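Local coordinates for protein rhodopsin (Rubrobacter xylanophilus, PDB 6KFQ) that binds retinal within a bundle of membrane-spanning helices and acts as a light-driven proton pump of high thermal stability, at residues Ala136-Val141 / Leu174-Pro179; Thr157-Gln162 / Arg220-Asp225. One frame throughout, in Å; residues are numbered along the deposited sequence.

Contact 1 of 2, residues Ala136-Val141 / Leu174-Pro179; sequences AAFIGV and LWICYP. With RET (retinal), chain R; MPG ([(Z)-octadec-9-enyl] (2R)-2,3-bis(oxidanyl)propanoate), chain C; MPG ([(Z)-octadec-9-enyl] (2R)-2,3-bis(oxidanyl)propanoate), chain F.
The methyl of Ala137, early in 136-141, touches Met111 of helix 98-120; Phe138 is the first residue to reach 174-179. Its CG stands anti to the backbone N (chi1 -177°), which sends the ring out from helix 124-153 to bridge two antiparallel axes 11.7 Å apart, a gap that a long, flat side chain suits. The tip does the touching: Phe138 CZ lies 3.6 Å from the carbonyl O of Trp175 and 3.9 Å from CG1 of Ile176, with the backbone N of Ile176 at the ring's edge. Phe138 CE1 also reaches Pro179 CG, and the side chains of Phe138 and Trp175 cross obliquely, with Phe138 CE2 at the edge of the indole.

Retinal lies against the same side chains, for this is the chromophore pocket of a microbial rhodopsin, a seven-helix membrane fold. Phe138 CB sits 3.6 Å from C18, the methyl on ring carbon C5 of retinal, while the methyl C19, borne on C9 of the polyene, rests over one face of the Phe138 ring. Trp175 offers a broad wall: retinal C20 lies 3.2 Å above the indole plane, offset toward its rim. Tyr178 turns one face of its ring to the polyene, with retinal C11 3.5 Å above the ring centre, and its OH is held by a hydrogen bond to Asp205. Pro179 leaves its N without a bond to the preceding turn, kinking the helix, and packs CB 3.7 Å from retinal C5.

Ile139 faces outward, its CG2 meeting the lipid chain of MPG (chain C), as branched aliphatics can in a membrane; Ile176 CD1 does likewise with MPG (chain F). Val141 ends the segment, its CG1 meeting Trp175 CZ3 loosely at 4.4 Å, beside Leu104 of helix 98-120.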
ATOM      1  N   ALA A 136       2.391 -16.392  -1.212  1.00 27.25           N
ATOM      2  CA  ALA A 136       1.180 -17.083  -1.652  1.00 27.97           C
ATOM      3  C   ALA A 136      -0.044 -16.188  -1.503  1.00 28.14           C
ATOM      4  O   ALA A 136      -0.871 -16.093  -2.415  1.00 27.93           O
ATOM      5  CB  ALA A 136       0.992 -18.378  -0.858  1.00 29.23           C
ATOM      6  N   ALA A 137      -0.187 -15.539  -0.341  1.00 26.82           N
ATOM      7  CA  ALA A 137      -1.299 -14.611  -0.146  1.00 27.24           C
ATOM      8  C   ALA A 137      -1.218 -13.451  -1.124  1.00 24.29           C
ATOM      9  O   ALA A 137      -2.237 -13.010  -1.663  1.00 24.57           O
ATOM     10  CB  ALA A 137      -1.312 -14.083   1.289  1.00 29.86           C
ATOM     11  N   PHE A 138      -0.009 -12.951  -1.366  1.00 21.79           N
ATOM     12  CA  PHE A 138       0.188 -11.888  -2.351  1.00 21.45           C
ATOM     13  C   PHE A 138      -0.322 -12.315  -3.720  1.00 23.73           C
ATOM     14  O   PHE A 138      -1.030 -11.562  -4.394  1.00 21.27           O
ATOM     15  CB  PHE A 138       1.673 -11.531  -2.403  1.00 21.32           C
ATOM     16  CG  PHE A 138       2.011 -10.398  -3.345  1.00 22.81           C
ATOM     17  CD1 PHE A 138       3.179 -10.427  -4.074  1.00 21.69           C
ATOM     18  CD2 PHE A 138       1.152  -9.314  -3.502  1.00 23.69           C
ATOM     19  CE1 PHE A 138       3.511  -9.382  -4.935  1.00 21.58           C
ATOM     20  CE2 PHE A 138       1.477  -8.273  -4.360  1.00 22.42           C
ATOM     21  CZ  PHE A 138       2.645  -8.308  -5.078  1.00 20.17           C
ATOM     22  N   ILE A 139      -0.003 -13.539  -4.134  1.00 29.10           N
ATOM     23  CA  ILE A 139      -0.493 -14.009  -5.422  1.00 24.31           C
ATOM     24  C   ILE A 139      -2.015 -14.064  -5.419  1.00 24.73           C
ATOM     25  O   ILE A 139      -2.662 -13.724  -6.416  1.00 25.53           O
ATOM     26  CB  ILE A 139       0.149 -15.362  -5.757  1.00 27.30           C
ATOM     27  CG1 ILE A 139       1.664 -15.183  -5.850  1.00 27.88           C
ATOM     28  CG2 ILE A 139      -0.450 -15.946  -7.045  1.00 31.34           C
ATOM     29  CD1 ILE A 139       2.407 -16.487  -5.915  1.00 30.25           C
ATOM     30  N   GLY A 140      -2.612 -14.442  -4.284  1.00 25.29           N
ATOM     31  CA  GLY A 140      -4.060 -14.346  -4.155  1.00 25.57           C
ATOM     32  C   GLY A 140      -4.579 -12.937  -4.405  1.00 23.41           C
ATOM     33  O   GLY A 140      -5.553 -12.746  -5.134  1.00 25.36           O
ATOM     34  N   VAL A 141      -3.945 -11.937  -3.789  1.00 23.36           N
ATOM     35  CA  VAL A 141      -4.354 -10.540  -3.989  1.00 23.62           C
ATOM     36  C   VAL A 141      -4.294 -10.168  -5.464  1.00 24.35           C
ATOM     37  O   VAL A 141      -5.248  -9.618  -6.023  1.00 24.13           O
ATOM     38  CB  VAL A 141      -3.479  -9.592  -3.150  1.00 21.40           C
ATOM     39  CG1 VAL A 141      -3.744  -8.108  -3.542  1.00 19.50           C
ATOM     40  CG2 VAL A 141      -3.692  -9.842  -1.669  1.00 23.23           C
ATOM     41  N   LEU A 174       4.381  -1.864  -8.643  1.00 21.45           N
ATOM     42  CA  LEU A 174       5.071  -1.424  -7.434  1.00 22.47           C
ATOM     43  C   LEU A 174       5.008  -2.485  -6.344  1.00 21.88           C
ATOM     44  O   LEU A 174       6.006  -2.734  -5.660  1.00 19.64           O
ATOM     45  CB  LEU A 174       4.472  -0.104  -6.933  1.00 20.32           C
ATOM     46  CG  LEU A 174       4.730   1.142  -7.786  1.00 22.30           C
ATOM     47  CD1 LEU A 174       4.038   2.330  -7.152  1.00 23.17           C
ATOM     48  CD2 LEU A 174       6.218   1.425  -7.927  1.00 22.54           C
ATOM     49  N   TRP A 175       3.850  -3.131  -6.170  1.00 20.17           N
ATOM     50  CA  TRP A 175       3.736  -4.072  -5.062  1.00 21.19           C
ATOM     51  C   TRP A 175       4.638  -5.277  -5.260  1.00 20.07           C
ATOM     52  O   TRP A 175       5.140  -5.835  -4.287  1.00 22.77           O
ATOM     53  CB  TRP A 175       2.290  -4.529  -4.874  1.00 18.11           C
ATOM     54  CG  TRP A 175       1.362  -3.482  -4.288  1.00 17.98           C
ATOM     55  CD1 TRP A 175       1.420  -2.125  -4.483  1.00 21.53           C
ATOM     56  CD2 TRP A 175       0.240  -3.714  -3.419  1.00 19.84           C
ATOM     57  NE1 TRP A 175       0.399  -1.503  -3.791  1.00 21.83           N
ATOM     58  CE2 TRP A 175      -0.344  -2.456  -3.140  1.00 19.93           C
ATOM     59  CE3 TRP A 175      -0.330  -4.863  -2.856  1.00 22.47           C
ATOM     60  CZ2 TRP A 175      -1.464  -2.318  -2.317  1.00 18.13           C
ATOM     61  CZ3 TRP A 175      -1.439  -4.728  -2.043  1.00 21.61           C
ATOM     62  CH2 TRP A 175      -1.995  -3.468  -1.776  1.00 20.21           C
ATOM     63  N   ILE A 176       4.841  -5.702  -6.507  1.00 20.98           N
ATOM     64  CA  ILE A 176       5.767  -6.792  -6.777  1.00 19.42           C
ATOM     65  C   ILE A 176       7.182  -6.434  -6.325  1.00 20.27           C
ATOM     66  O   ILE A 176       7.957  -7.309  -5.918  1.00 21.21           O
ATOM     67  CB  ILE A 176       5.690  -7.156  -8.268  1.00 23.18           C
ATOM     68  CG1 ILE A 176       4.388  -7.918  -8.538  1.00 22.53           C
ATOM     69  CG2 ILE A 176       6.893  -7.980  -8.698  1.00 27.40           C
ATOM     70  CD1 ILE A 176       4.114  -8.108  -9.989  1.00 24.81           C
ATOM     71  N   CYS A 177       7.530  -5.143  -6.330  1.00 22.76           N
ATOM     72  CA  CYS A 177       8.878  -4.770  -5.904  1.00 21.85           C
ATOM     73  C   CYS A 177       9.109  -4.997  -4.410  1.00 20.55           C
ATOM     74  O   CYS A 177      10.261  -5.177  -3.994  1.00 22.36           O
ATOM     75  CB  CYS A 177       9.159  -3.304  -6.249  1.00 22.14           C
ATOM     76  SG  CYS A 177       9.204  -3.007  -8.033  1.00 26.83           S
ATOM     77  N   TYR A 178       8.055  -4.973  -3.588  1.00 20.27           N
ATOM     78  CA  TYR A 178       8.264  -5.022  -2.140  1.00 21.26           C
ATOM     79  C   TYR A 178       8.887  -6.331  -1.683  1.00 22.33           C
ATOM     80  O   TYR A 178       9.869  -6.283  -0.923  1.00 24.20           O
ATOM     81  CB  TYR A 178       6.958  -4.760  -1.384  1.00 20.84           C
ATOM     82  CG  TYR A 178       6.565  -3.304  -1.310  1.00 22.30           C
ATOM     83  CD1 TYR A 178       5.950  -2.686  -2.384  1.00 18.88           C
ATOM     84  CD2 TYR A 178       6.789  -2.555  -0.153  1.00 19.08           C
ATOM     85  CE1 TYR A 178       5.570  -1.353  -2.319  1.00 18.02           C
ATOM     86  CE2 TYR A 178       6.413  -1.224  -0.077  1.00 20.07           C
ATOM     87  CZ  TYR A 178       5.809  -0.627  -1.161  1.00 20.24           C
ATOM     88  OH  TYR A 178       5.433   0.701  -1.097  1.00 20.67           O
ATOM     89  N   PRO A 179       8.389  -7.508  -2.075  1.00 22.09           N
ATOM     90  CA  PRO A 179       9.094  -8.744  -1.693  1.00 23.80           C
ATOM     91  C   PRO A 179      10.508  -8.821  -2.241  1.00 25.24           C
ATOM     92  O   PRO A 179      11.371  -9.440  -1.607  1.00 29.79           O
ATOM     93  CB  PRO A 179       8.198  -9.862  -2.266  1.00 23.18           C
ATOM     94  CG  PRO A 179       7.366  -9.198  -3.324  1.00 22.16           C
ATOM     95  CD  PRO A 179       7.112  -7.805  -2.763  1.00 18.65           C
TER
HETATM   96  C1  RET R 317       6.426  -8.607   2.141  1.00 23.15           C
HETATM   97  C2  RET R 317       7.373  -9.743   2.556  1.00 24.51           C
HETATM   98  C3  RET R 317       6.807 -11.138   2.392  1.00 25.96           C
HETATM   99  C4  RET R 317       6.341 -11.379   0.970  1.00 25.04           C
HETATM  100  C5  RET R 317       5.602 -10.210   0.358  1.00 26.76           C
HETATM  101  C6  RET R 317       5.561  -8.990   0.923  1.00 23.58           C
HETATM  102  C7  RET R 317       4.829  -7.918   0.263  1.00 24.66           C
HETATM  103  C8  RET R 317       4.533  -6.658   0.682  1.00 24.79           C
HETATM  104  C9  RET R 317       3.811  -5.610  -0.003  1.00 21.35           C
HETATM  105  C10 RET R 317       3.807  -4.375   0.533  1.00 19.98           C
HETATM  106  C11 RET R 317       3.157  -3.200   0.029  1.00 20.84           C
HETATM  107  C12 RET R 317       3.219  -2.054   0.699  1.00 21.47           C
HETATM  108  C13 RET R 317       2.607  -0.797   0.336  1.00 20.90           C
HETATM  109  C14 RET R 317       2.683   0.237   1.208  1.00 20.73           C
HETATM  110  C15 RET R 317       2.119   1.549   1.065  1.00 21.73           C
HETATM  111  C16 RET R 317       5.543  -8.279   3.353  1.00 19.94           C
HETATM  112  C17 RET R 317       7.346  -7.405   1.852  1.00 21.62           C
HETATM  113  C18 RET R 317       4.776 -10.615  -0.833  1.00 25.32           C
HETATM  114  C19 RET R 317       3.119  -5.937  -1.295  1.00 19.24           C
HETATM  115  C20 RET R 317       1.884  -0.715  -0.979  1.00 17.52           C
HETATM  116  C2  MPG C 302      -6.747 -14.217 -14.615  1.00 61.27           C
HETATM  117  C3  MPG C 302      -5.511 -14.909 -14.085  1.00 61.68           C
HETATM  118  C4  MPG C 302      -4.568 -13.975 -13.366  1.00 61.71           C
HETATM  119  C5  MPG C 302      -3.395 -14.652 -12.690  1.00 61.55           C
HETATM  120  C6  MPG C 302      -2.647 -13.756 -11.728  1.00 62.13           C
HETATM  121  C7  MPG C 302      -1.580 -14.457 -10.896  1.00 61.54           C
HETATM  122  C8  MPG C 302      -0.318 -14.775 -11.638  1.00 61.11           C
HETATM  123  C9  MPG C 302       0.637 -15.595 -10.828  1.00 59.66           C
HETATM  124  C10 MPG C 302       1.821 -15.259 -10.391  1.00 58.42           C
HETATM  125  C11 MPG C 302       2.508 -13.935 -10.506  1.00 59.88           C
HETATM  126  C12 MPG C 302       2.812 -13.332  -9.170  1.00 57.53           C
HETATM  127  C13 MPG C 302       4.152 -12.622  -9.079  1.00 51.69           C
HETATM  128  C14 MPG C 302       4.617 -12.404  -7.662  1.00 45.15           C
HETATM  129  C15 MPG C 302       6.096 -12.154  -7.523  1.00 45.99           C
HETATM  130  C16 MPG C 302       6.627 -12.388  -6.131  1.00 46.70           C
HETATM  131  C17 MPG C 302       8.125 -12.274  -6.003  1.00 47.23           C
HETATM  132  C18 MPG C 302       8.652 -12.669  -4.644  1.00 49.34           C
HETATM  133  C4  MPG F 305      -4.693  -7.454 -16.701  1.00 61.37           C
HETATM  134  C5  MPG F 305      -3.585  -6.432 -16.787  1.00 62.12           C
HETATM  135  C6  MPG F 305      -2.339  -6.802 -16.019  1.00 61.98           C
HETATM  136  C7  MPG F 305      -1.236  -5.751 -16.054  1.00 61.85           C
HETATM  137  C8  MPG F 305       0.040  -6.197 -15.409  1.00 61.55           C
HETATM  138  C9  MPG F 305       1.119  -5.158 -15.391  1.00 59.97           C
HETATM  139  C10 MPG F 305       2.348  -5.401 -15.013  1.00 59.22           C
HETATM  140  C11 MPG F 305       2.825  -6.755 -14.584  1.00 59.49           C
HETATM  141  C12 MPG F 305       4.312  -6.872 -14.464  1.00 59.35           C
HETATM  142  C13 MPG F 305       4.930  -6.176 -13.263  1.00 59.31           C
HETATM  143  C14 MPG F 305       6.431  -6.326 -13.204  1.00 58.29           C
HETATM  144  C15 MPG F 305       7.095  -5.812 -11.948  1.00 54.33           C
HETATM  145  C16 MPG F 305       8.593  -5.992 -11.960  1.00 52.83           C
HETATM  146  C17 MPG F 305       9.330  -5.673 -10.687  1.00 52.90           C
HETATM  147  C18 MPG F 305      10.816  -5.935 -10.776  1.00 52.59           C

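Contact 2 of 2, residues Thr157-Gln162 / Arg220-Asp225; sequences TPAVAQ and RQALSD
Thr157 precedes helix 158-184, and its OG1 takes the crowded position between backbone N and carbonyl carbon (chi1 61°). From there Thr157 OG1 donates to OD2 of Asp225 at 2.6 Å, meeting the carboxylate from 36° above its plane. Thr157 OG1 also accepts a weak bond from Val160 N, 3.5 Å away. A threonine suits this place because one hydroxyl can serve both purposes. Asp225 holds CG anti to its carbonyl carbon (chi1 -82°), which puts OD2 beside Thr157 OG1; its negative charge probably also interacts favourably with the nearby helix N-terminus.

Beside this polar pair, alanine and valine methyls and the Gln221 amide pack together. Gln221 extends from CG anti to the backbone N, and its amide lies flat over the methyl of Ala159, with CD 3.4 Å from Ala159 CB. The methyl of Ala222 meets Ala159 O at 3.6 Å, and the two alanines let the backbones approach to 4.6 Å between the CA atoms of Val160 and Ala222. Val160, with CG2 anti to its carbonyl carbon, puts that methyl 3.4 Å from Ala222 O and alongside Asp225 CB. The arrangement is an N-cap, Thr157 capping helix 158-184 while bonded to the short C-terminal helix 220-228.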
ATOM      1  N   THR A 157     -17.809   3.686 -16.522  1.00 46.85           N
ATOM      2  CA  THR A 157     -17.667   4.674 -17.584  1.00 48.98           C
ATOM      3  C   THR A 157     -16.234   4.654 -18.109  1.00 45.65           C
ATOM      4  O   THR A 157     -15.321   4.206 -17.415  1.00 39.73           O
ATOM      5  CB  THR A 157     -18.018   6.069 -17.076  1.00 50.23           C
ATOM      6  OG1 THR A 157     -17.119   6.430 -16.023  1.00 46.82           O
ATOM      7  CG2 THR A 157     -19.449   6.113 -16.569  1.00 53.47           C
ATOM      8  N   PRO A 158     -16.015   5.120 -19.345  1.00 49.13           N
ATOM      9  CA  PRO A 158     -14.648   5.117 -19.894  1.00 46.70           C
ATOM     10  C   PRO A 158     -13.619   5.796 -19.001  1.00 43.78           C
ATOM     11  O   PRO A 158     -12.487   5.306 -18.897  1.00 42.89           O
ATOM     12  CB  PRO A 158     -14.826   5.851 -21.231  1.00 50.33           C
ATOM     13  CG  PRO A 158     -16.216   5.532 -21.631  1.00 53.81           C
ATOM     14  CD  PRO A 158     -17.006   5.532 -20.355  1.00 52.90           C
ATOM     15  N   ALA A 159     -13.984   6.888 -18.325  1.00 42.27           N
ATOM     16  CA  ALA A 159     -13.010   7.575 -17.476  1.00 42.34           C
ATOM     17  C   ALA A 159     -12.688   6.762 -16.231  1.00 37.46           C
ATOM     18  O   ALA A 159     -11.536   6.733 -15.784  1.00 33.61           O
ATOM     19  CB  ALA A 159     -13.524   8.952 -17.071  1.00 42.98           C
ATOM     20  N   VAL A 160     -13.702   6.139 -15.634  1.00 35.54           N
ATOM     21  CA  VAL A 160     -13.463   5.274 -14.480  1.00 34.12           C
ATOM     22  C   VAL A 160     -12.607   4.078 -14.881  1.00 32.84           C
ATOM     23  O   VAL A 160     -11.642   3.724 -14.195  1.00 31.66           O
ATOM     24  CB  VAL A 160     -14.803   4.831 -13.864  1.00 37.62           C
ATOM     25  CG1 VAL A 160     -14.572   3.767 -12.802  1.00 36.59           C
ATOM     26  CG2 VAL A 160     -15.522   6.048 -13.280  1.00 40.64           C
ATOM     27  N   ALA A 161     -12.959   3.426 -15.990  1.00 36.15           N
ATOM     28  CA  ALA A 161     -12.170   2.290 -16.459  1.00 34.07           C
ATOM     29  C   ALA A 161     -10.719   2.692 -16.692  1.00 36.27           C
ATOM     30  O   ALA A 161      -9.796   1.921 -16.400  1.00 33.18           O
ATOM     31  CB  ALA A 161     -12.789   1.718 -17.739  1.00 36.46           C
ATOM     32  N   GLN A 162     -10.495   3.910 -17.188  1.00 37.00           N
ATOM     33  CA  GLN A 162      -9.139   4.343 -17.522  1.00 37.39           C
ATOM     34  C   GLN A 162      -8.303   4.588 -16.270  1.00 36.87           C
ATOM     35  O   GLN A 162      -7.140   4.167 -16.195  1.00 36.98           O
ATOM     36  CB  GLN A 162      -9.196   5.598 -18.400  1.00 44.72           C
ATOM     37  CG  GLN A 162      -7.827   6.153 -18.760  1.00 50.78           C
ATOM     38  CD  GLN A 162      -7.915   7.430 -19.575  1.00 60.98           C
ATOM     39  OE1 GLN A 162      -8.944   7.724 -20.186  1.00 66.98           O
ATOM     40  NE2 GLN A 162      -6.834   8.195 -19.587  1.00 64.82           N
ATOM     41  N   ARG A 220     -10.891  13.858 -11.804  1.00 47.99           N
ATOM     42  CA  ARG A 220     -12.165  14.434 -11.388  1.00 51.01           C
ATOM     43  C   ARG A 220     -13.321  13.958 -12.255  1.00 49.78           C
ATOM     44  O   ARG A 220     -14.438  13.797 -11.754  1.00 52.84           O
ATOM     45  CB  ARG A 220     -12.082  15.963 -11.412  1.00 54.08           C
ATOM     46  CG  ARG A 220     -10.960  16.521 -10.546  1.00 55.23           C
ATOM     47  CD  ARG A 220     -10.963  18.050 -10.553  1.00 57.00           C
ATOM     48  NE  ARG A 220     -12.283  18.565 -10.209  1.00 59.61           N
ATOM     49  CZ  ARG A 220     -12.763  18.627  -8.971  1.00 56.72           C
ATOM     50  NH1 ARG A 220     -12.026  18.223  -7.946  1.00 54.83           N
ATOM     51  NH2 ARG A 220     -13.983  19.103  -8.757  1.00 59.20           N
ATOM     52  N   GLN A 221     -13.080  13.735 -13.549  1.00 56.55           N
ATOM     53  CA  GLN A 221     -14.139  13.224 -14.416  1.00 58.34           C
ATOM     54  C   GLN A 221     -14.593  11.850 -13.959  1.00 55.98           C
ATOM     55  O   GLN A 221     -15.795  11.580 -13.852  1.00 55.55           O
ATOM     56  CB  GLN A 221     -13.658  13.163 -15.862  1.00 64.49           C
ATOM     57  CG  GLN A 221     -14.624  12.447 -16.795  1.00 71.81           C
ATOM     58  CD  GLN A 221     -13.997  12.116 -18.133  1.00 76.44           C
ATOM     59  OE1 GLN A 221     -12.800  12.325 -18.336  1.00 78.09           O
ATOM     60  NE2 GLN A 221     -14.800  11.589 -19.051  1.00 78.10           N
ATOM     61  N   ALA A 222     -13.636  10.962 -13.688  1.00 46.36           N
ATOM     62  CA  ALA A 222     -13.964   9.626 -13.202  1.00 46.99           C
ATOM     63  C   ALA A 222     -14.709   9.697 -11.875  1.00 43.97           C
ATOM     64  O   ALA A 222     -15.739   9.040 -11.689  1.00 45.74           O
ATOM     65  CB  ALA A 222     -12.685   8.805 -13.064  1.00 42.67           C
ATOM     66  N   LEU A 223     -14.199  10.498 -10.940  1.00 46.98           N
ATOM     67  CA  LEU A 223     -14.863  10.664  -9.652  1.00 46.53           C
ATOM     68  C   LEU A 223     -16.297  11.147  -9.840  1.00 48.58           C
ATOM     69  O   LEU A 223     -17.243  10.537  -9.328  1.00 54.41           O
ATOM     70  CB  LEU A 223     -14.061  11.630  -8.775  1.00 48.71           C
ATOM     71  CG  LEU A 223     -12.661  11.089  -8.449  1.00 49.56           C
ATOM     72  CD1 LEU A 223     -11.907  12.021  -7.521  1.00 52.65           C
ATOM     73  CD2 LEU A 223     -12.746   9.685  -7.868  1.00 49.05           C
ATOM     74  N   SER A 224     -16.482  12.209 -10.626  1.00 48.51           N
ATOM     75  CA  SER A 224     -17.827  12.734 -10.838  1.00 56.93           C
ATOM     76  C   SER A 224     -18.721  11.700 -11.508  1.00 55.58           C
ATOM     77  O   SER A 224     -19.916  11.623 -11.207  1.00 57.45           O
ATOM     78  CB  SER A 224     -17.775  14.022 -11.661  1.00 65.61           C
ATOM     79  OG  SER A 224     -17.301  13.778 -12.972  1.00 70.93           O
ATOM     80  N   ASP A 225     -18.159  10.893 -12.416  1.00 56.32           N
ATOM     81  CA  ASP A 225     -18.904   9.776 -12.993  1.00 54.63           C
ATOM     82  C   ASP A 225     -19.457   8.873 -11.899  1.00 54.84           C
ATOM     83  O   ASP A 225     -20.630   8.483 -11.925  1.00 55.97           O
ATOM     84  CB  ASP A 225     -18.006   8.972 -13.939  1.00 52.89           C
ATOM     85  CG  ASP A 225     -17.891   9.592 -15.320  1.00 55.76           C
ATOM     86  OD1 ASP A 225     -18.590  10.588 -15.594  1.00 57.26           O
ATOM     87  OD2 ASP A 225     -17.100   9.070 -16.137  1.00 54.56           O
TER

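Overall arrangement
Helix 158-184 joins the two contacts: 157-162 holds its N-cap residue and first turn, and 174-179 lies farther along, where Pro179 kinks it. The centres of contacts 1 and 2 lie about 27 Å apart and their nearest atoms about 14 Å, so the contacts do not touch. Contact 1 is buried, its centre about 11 Å from the centre of the chain, and forms part of the retinal pocket; contact 2, centred about 22 Å from the centre of the chain, is partly buried and holds none of the pocket residues. Along the chain the segments alternate: contact 1 links helix 158-184 to the preceding helix 124-153, while contact 2 links its start to the C-terminal helix 220-228.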